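Local coordinates for protein endoglucanase FnCel5A (PDB 3NCO) that probably hydrolyses beta-1,4-glucosidic bonds in cellulose as a family 5 endoglucanase, at residues 57-62 and 141-146; 29-34 and 101-106. One frame throughout, in Å; residues are numbered along the deposited sequence.

Interaction 1: 57-62 and 141-146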
loop_
_atom_site.group_PDB
_atom_site.type_symbol
_atom_site.label_atom_id
_atom_site.label_comp_id
_atom_site.label_asym_id
_atom_site.label_seq_id
_atom_site.Cartn_x
_atom_site.Cartn_y
_atom_site.Cartn_z
ATOM N N SER A 57 -0.252 -11.647 3.076
ATOM C CA SER A 57 -0.010 -10.411 3.831
ATOM C C SER A 57 -1.177 -9.449 3.669
ATOM O O SER A 57 -2.016 -9.610 2.761
ATOM C CB SER A 57 1.278 -9.760 3.323
ATOM O OG SER A 57 1.100 -9.350 1.976
ATOM N N VAL A 58 -1.232 -8.497 4.587
ATOM C CA VAL A 58 -2.263 -7.472 4.523
ATOM C C VAL A 58 -1.615 -6.122 4.713
ATOM O O VAL A 58 -0.735 -5.950 5.554
ATOM C CB VAL A 58 -3.350 -7.712 5.663
ATOM C CG1 VAL A 58 -2.763 -7.800 7.059
ATOM C CG2 VAL A 58 -4.534 -6.803 5.537
ATOM N N ARG A 59 -2.062 -5.155 3.903
ATOM C CA ARG A 59 -1.566 -3.804 4.024
ATOM C C ARG A 59 -2.712 -2.968 4.633
ATOM O O ARG A 59 -3.813 -3.017 4.114
ATOM C CB ARG A 59 -1.203 -3.242 2.620
ATOM C CG ARG A 59 -0.863 -1.757 2.695
ATOM C CD ARG A 59 -0.163 -1.320 1.397
ATOM N NE ARG A 59 0.258 0.084 1.340
ATOM C CZ ARG A 59 -0.439 1.076 0.784
ATOM N NH1 ARG A 59 -1.662 0.873 0.287
ATOM N NH2 ARG A 59 0.134 2.302 0.739
ATOM N N ILE A 60 -2.418 -2.238 5.718
ATOM C CA ILE A 60 -3.453 -1.525 6.512
ATOM C C ILE A 60 -3.195 0.015 6.434
ATOM O O ILE A 60 -2.359 0.546 7.151
ATOM C CB ILE A 60 -3.437 -1.979 8.020
ATOM C CG1 ILE A 60 -3.482 -3.522 8.135
ATOM C CG2 ILE A 60 -4.611 -1.399 8.793
ATOM C CD1 ILE A 60 -3.416 -4.018 9.634
ATOM N N PRO A 61 -3.959 0.727 5.590
ATOM C CA PRO A 61 -3.991 2.183 5.518
ATOM C C PRO A 61 -4.475 2.760 6.879
ATOM O O PRO A 61 -5.464 2.276 7.434
ATOM C CB PRO A 61 -4.981 2.436 4.372
ATOM C CG PRO A 61 -4.884 1.111 3.442
ATOM C CD PRO A 61 -4.778 0.054 4.538
ATOM N N ILE A 62 -3.727 3.735 7.413
ATOM C CA ILE A 62 -4.065 4.352 8.712
ATOM C C ILE A 62 -3.909 5.883 8.714
ATOM O O ILE A 62 -2.833 6.383 8.437
ATOM C CB ILE A 62 -3.174 3.742 9.855
ATOM C CG1 ILE A 62 -3.233 2.208 9.827
ATOM C CG2 ILE A 62 -3.514 4.345 11.223
ATOM C CD1 ILE A 62 -2.216 1.509 10.787
ATOM N N ILE A 141 6.302 4.449 5.610
ATOM C CA ILE A 141 6.292 5.836 6.087
ATOM C C ILE A 141 5.093 6.670 5.652
ATOM O O ILE A 141 4.417 7.285 6.490
ATOM C CB ILE A 141 7.572 6.559 5.667
ATOM C CG1 ILE A 141 8.703 5.923 6.478
ATOM C CG2 ILE A 141 7.519 8.063 6.083
ATOM C CD1 ILE A 141 10.111 6.334 5.970
ATOM N N PHE A 142 4.805 6.660 4.343
ATOM C CA PHE A 142 3.681 7.453 3.836
ATOM C C PHE A 142 3.149 6.918 2.518
ATOM O O PHE A 142 3.916 6.535 1.634
ATOM C CB PHE A 142 4.026 8.945 3.734
ATOM C CG PHE A 142 2.834 9.825 3.549
ATOM C CD1 PHE A 142 1.808 9.892 4.520
ATOM C CD2 PHE A 142 2.699 10.544 2.367
ATOM C CE1 PHE A 142 0.667 10.685 4.294
ATOM C CE2 PHE A 142 1.595 11.372 2.150
ATOM C CZ PHE A 142 0.583 11.442 3.097
ATOM N N ASN A 143 1.829 6.953 2.381
ATOM C CA ASN A 143 1.164 6.527 1.153
ATOM C C ASN A 143 1.152 7.643 0.121
ATOM O O ASN A 143 0.676 8.739 0.367
ATOM C CB ASN A 143 -0.283 6.208 1.528
ATOM C CG ASN A 143 -1.115 5.798 0.346
ATOM O OD1 ASN A 143 -2.052 6.520 -0.064
ATOM N ND2 ASN A 143 -0.769 4.729 -0.219
ATOM N N GLU A 144 1.668 7.321 -1.074
ATOM C CA GLU A 144 1.504 8.266 -2.214
ATOM C C GLU A 144 1.872 9.727 -1.902
ATOM O O GLU A 144 1.012 10.589 -1.841
ATOM C CB GLU A 144 0.068 8.186 -2.742
ATOM C CG GLU A 144 -0.184 6.854 -3.393
ATOM C CD GLU A 144 -1.541 6.736 -4.004
ATOM O OE1 GLU A 144 -2.354 7.674 -3.884
ATOM O OE2 GLU A 144 -1.865 5.692 -4.570
ATOM N N PRO A 145 3.164 10.007 -1.712
ATOM C CA PRO A 145 3.542 11.381 -1.656
ATOM C C PRO A 145 3.056 12.030 -2.925
ATOM O O PRO A 145 3.011 11.344 -3.971
ATOM C CB PRO A 145 5.073 11.312 -1.729
ATOM C CG PRO A 145 5.387 10.063 -1.003
ATOM C CD PRO A 145 4.351 9.118 -1.642
ATOM N N ALA A 146 2.640 13.291 -2.841
ATOM C CA ALA A 146 2.114 14.029 -4.026
ATOM C C ALA A 146 1.853 15.473 -3.725
ATOM O O ALA A 146 2.122 15.931 -2.629
ATOM C CB ALA A 146 0.827 13.406 -4.532
#
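Arg59 meets Asn143 at the C-terminal end of a (beta/alpha)8 barrel, where strand 57-60 faces the loop following strand 137-140. NH2 of Arg59 lies 2.8 Å from ND2 of Asn143. As modelled, both are donors, so this close approach is no hydrogen bond. The amide nitrogen comes in at the edge of the guanidinium, in its plane, while the amide plane is turned 48° from it and the side chains cross at about a right angle. Arg59 reaches the site because its chain is extended, with CG anti to the backbone N (chi1 172°). Nearby acceptors probably make the close approach of two donors tolerable: NE of Arg59 forms a salt bridge with Glu140, NH1 forms one with Glu260 and also bonds Asn25, NH2 too is hydrogen-bonded outside the two segments, and ND2 of Asn143 makes a weak hydrogen bond to Glu260. These partners hold the arginine inside the barrel. Asn143, Glu144 and Pro145 spell the Asn-Glu-Pro signature of family 5, whose glutamate is the acid/base in characterised relatives, consistent with Glu144 having that role here. OE2 of Glu144 is hydrogen-bonded to ND1 of His203 and stays 6.6 Å from NH2 of Arg59.

Interaction 2: 29-34 and 101-106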
loop_
_atom_site.group_PDB
_atom_site.type_symbol
_atom_site.label_atom_id
_atom_site.label_comp_id
_atom_site.label_asym_id
_atom_site.label_seq_id
_atom_site.Cartn_x
_atom_site.Cartn_y
_atom_site.Cartn_z
ATOM N N ALA A 29 -11.079 1.834 5.772
ATOM C CA ALA A 29 -11.368 1.612 7.173
ATOM C C ALA A 29 -10.565 2.593 8.056
ATOM O O ALA A 29 -11.072 3.673 8.390
ATOM C CB ALA A 29 -11.095 0.140 7.592
ATOM N N LEU A 30 -9.334 2.233 8.466
ATOM C CA LEU A 30 -8.616 3.090 9.402
ATOM C C LEU A 30 -8.071 4.363 8.739
ATOM O O LEU A 30 -7.535 5.213 9.482
ATOM C CB LEU A 30 -7.438 2.362 10.047
ATOM C CG LEU A 30 -7.924 1.393 11.141
ATOM C CD1 LEU A 30 -6.876 0.250 11.356
ATOM C CD2 LEU A 30 -8.281 2.138 12.478
ATOM N N GLU A 31 -8.130 4.479 7.421
ATOM C CA GLU A 31 -7.747 5.755 6.769
ATOM C C GLU A 31 -8.944 6.681 6.533
ATOM O O GLU A 31 -8.773 7.768 5.943
ATOM C CB GLU A 31 -6.894 5.613 5.454
ATOM C CG GLU A 31 -7.679 5.259 4.192
ATOM C CD GLU A 31 -8.228 3.862 4.104
ATOM O OE1 GLU A 31 -8.484 3.174 5.119
ATOM O OE2 GLU A 31 -8.454 3.410 2.956
ATOM N N ALA A 32 -10.154 6.217 6.904
ATOM C CA ALA A 32 -11.310 7.123 6.985
ATOM C C ALA A 32 -11.080 8.119 8.103
ATOM O O ALA A 32 -10.192 7.952 8.913
ATOM C CB ALA A 32 -12.603 6.304 7.148
ATOM N N PRO A 33 -11.834 9.230 8.148
ATOM C CA PRO A 33 -11.585 10.132 9.282
ATOM C C PRO A 33 -11.813 9.453 10.640
ATOM O O PRO A 33 -11.130 9.752 11.636
ATOM C CB PRO A 33 -12.622 11.251 9.082
ATOM C CG PRO A 33 -12.961 11.201 7.597
ATOM C CD PRO A 33 -12.858 9.734 7.215
ATOM N N VAL A 34 -12.859 8.620 10.684
ATOM C CA VAL A 34 -13.163 7.755 11.817
ATOM C C VAL A 34 -13.467 6.368 11.214
ATOM O O VAL A 34 -14.230 6.239 10.229
ATOM C CB VAL A 34 -14.409 8.240 12.599
ATOM C CG1 VAL A 34 -14.754 7.201 13.662
ATOM C CG2 VAL A 34 -14.169 9.585 13.272
ATOM N N ASN A 101 0.875 1.702 7.594
ATOM C CA ASN A 101 1.400 2.870 6.855
ATOM C C ASN A 101 0.851 4.119 7.610
ATOM O O ASN A 101 0.135 4.022 8.603
ATOM C CB ASN A 101 1.053 2.848 5.309
ATOM C CG ASN A 101 -0.397 3.269 4.976
ATOM O OD1 ASN A 101 -1.184 3.634 5.880
ATOM N ND2 ASN A 101 -0.775 3.191 3.667
ATOM N N CYS A 102 1.174 5.316 7.093
ATOM C CA CYS A 102 0.336 6.471 7.339
ATOM C C CYS A 102 -0.243 6.902 5.985
ATOM O O CYS A 102 0.451 6.871 4.966
ATOM C CB CYS A 102 1.210 7.567 7.929
ATOM S SG CYS A 102 0.313 9.089 8.457
ATOM N N HIS A 103 -1.503 7.322 5.990
ATOM C CA HIS A 103 -2.323 7.430 4.782
ATOM C C HIS A 103 -3.253 8.639 4.967
ATOM O O HIS A 103 -3.680 8.991 6.094
ATOM C CB HIS A 103 -3.150 6.163 4.675
ATOM C CG HIS A 103 -3.500 5.694 3.293
ATOM N ND1 HIS A 103 -4.515 6.208 2.510
ATOM C CD2 HIS A 103 -3.034 4.625 2.625
ATOM C CE1 HIS A 103 -4.667 5.455 1.422
ATOM N NE2 HIS A 103 -3.754 4.511 1.457
ATOM N N HIS A 104 -3.508 9.328 3.858
ATOM C CA HIS A 104 -4.486 10.415 3.881
ATOM C C HIS A 104 -4.152 11.496 4.925
ATOM O O HIS A 104 -4.993 11.853 5.722
ATOM C CB HIS A 104 -5.906 9.851 4.103
ATOM C CG HIS A 104 -6.987 10.768 3.635
ATOM N ND1 HIS A 104 -7.887 10.415 2.636
ATOM C CD2 HIS A 104 -7.299 12.037 3.997
ATOM C CE1 HIS A 104 -8.718 11.431 2.422
ATOM N NE2 HIS A 104 -8.366 12.428 3.216
ATOM N N PHE A 105 -2.946 12.036 4.862
ATOM C CA PHE A 105 -2.579 13.201 5.680
ATOM C C PHE A 105 -2.712 14.472 4.800
ATOM O O PHE A 105 -1.738 14.926 4.213
ATOM C CB PHE A 105 -1.157 12.970 6.175
ATOM C CG PHE A 105 -0.719 13.867 7.295
ATOM C CD1 PHE A 105 0.455 13.536 8.017
ATOM C CD2 PHE A 105 -1.431 15.034 7.657
ATOM C CE1 PHE A 105 0.911 14.387 9.051
ATOM C CE2 PHE A 105 -0.997 15.848 8.704
ATOM C CZ PHE A 105 0.191 15.512 9.409
ATOM N N GLU A 106 -3.938 15.036 4.714
ATOM C CA GLU A 106 -4.232 16.101 3.748
ATOM C C GLU A 106 -3.321 17.312 3.938
ATOM O O GLU A 106 -2.831 17.882 2.948
ATOM C CB GLU A 106 -5.723 16.520 3.800
ATOM C CG GLU A 106 -6.708 15.471 3.167
ATOM C CD GLU A 106 -8.245 15.845 3.280
ATOM O OE1 GLU A 106 -8.610 17.060 3.371
ATOM O OE2 GLU A 106 -9.102 14.912 3.280
#
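On the side where the family 5 enzymes have their active-site cleft, Glu31 packs against His103 and His104. Glu31 and His103 have the closest CA atoms across the two segments, 6.0 Å apart, and their side chains run side by side in the same direction. The touching is done by the aliphatic part of the glutamate: CG of Glu31 lies 3.7 Å from ND1 of His103, and CB of Glu31 is 3.9 Å from CB of His103. The carboxylate and imidazole planes are 66° apart, and no hydrogen bond joins the two residues, OE2 of Glu31 being 4.9 Å from ND1 of His103.

The carboxylate instead folds back on its own loop. With CG lodged between the backbone N and the carbonyl carbon (chi1 79°) and a bend at the next bond, OE1 of Glu31 accepts a hydrogen bond from N of Ala29 at 3.0 Å, met from above the carboxylate plane, while OE2 takes N of Asn28. This grip sits on a type I beta turn from Ala29 to Ala32, closed by N of Ala32 bonding O of Ala29 at 3.1 Å. In the (beta/alpha)8 barrel the two loops follow the first and third strands, 22-25 and 97-101.

From within the turn, O of Glu31 lies 4.0 Å from CB of His104 and accepts a hydrogen bond from NE of Arg63, whose side chain His104 also touches. Phe105, next in the chain, is the N-cap of helix 106-110. The His104 imidazole is tied to the first turn of that helix: NE2 of His104 donates to OE2 of Glu106 over 2.6 Å at a nearly straight 165°; OE2 uses its anti lone pair and lies close to the plane of the His104 ring.

In the fold
Interactions 1 and 2 lie 9 Å apart between centres and join through loops at the C-terminal ends of neighbouring strands in the barrel. Segment 101-106 stands between 57-62 and 141-146, the two halves of interaction 1: Asn143 N probably donates to Cys102 O at 2.9 Å, and His103 N probably donates to Ile62 O at the same distance. Side chains meet as well, OD1 of Asn143 packing 3.0 Å from NE2 of His103, so the histidine that flanks Glu31 also flanks the asparagine beside Arg59. Interaction 1 lies deep in the barrel near Glu144 and Glu260, probably the catalytic pair as in family 5 relatives; interaction 2 lies farther out, toward the rim.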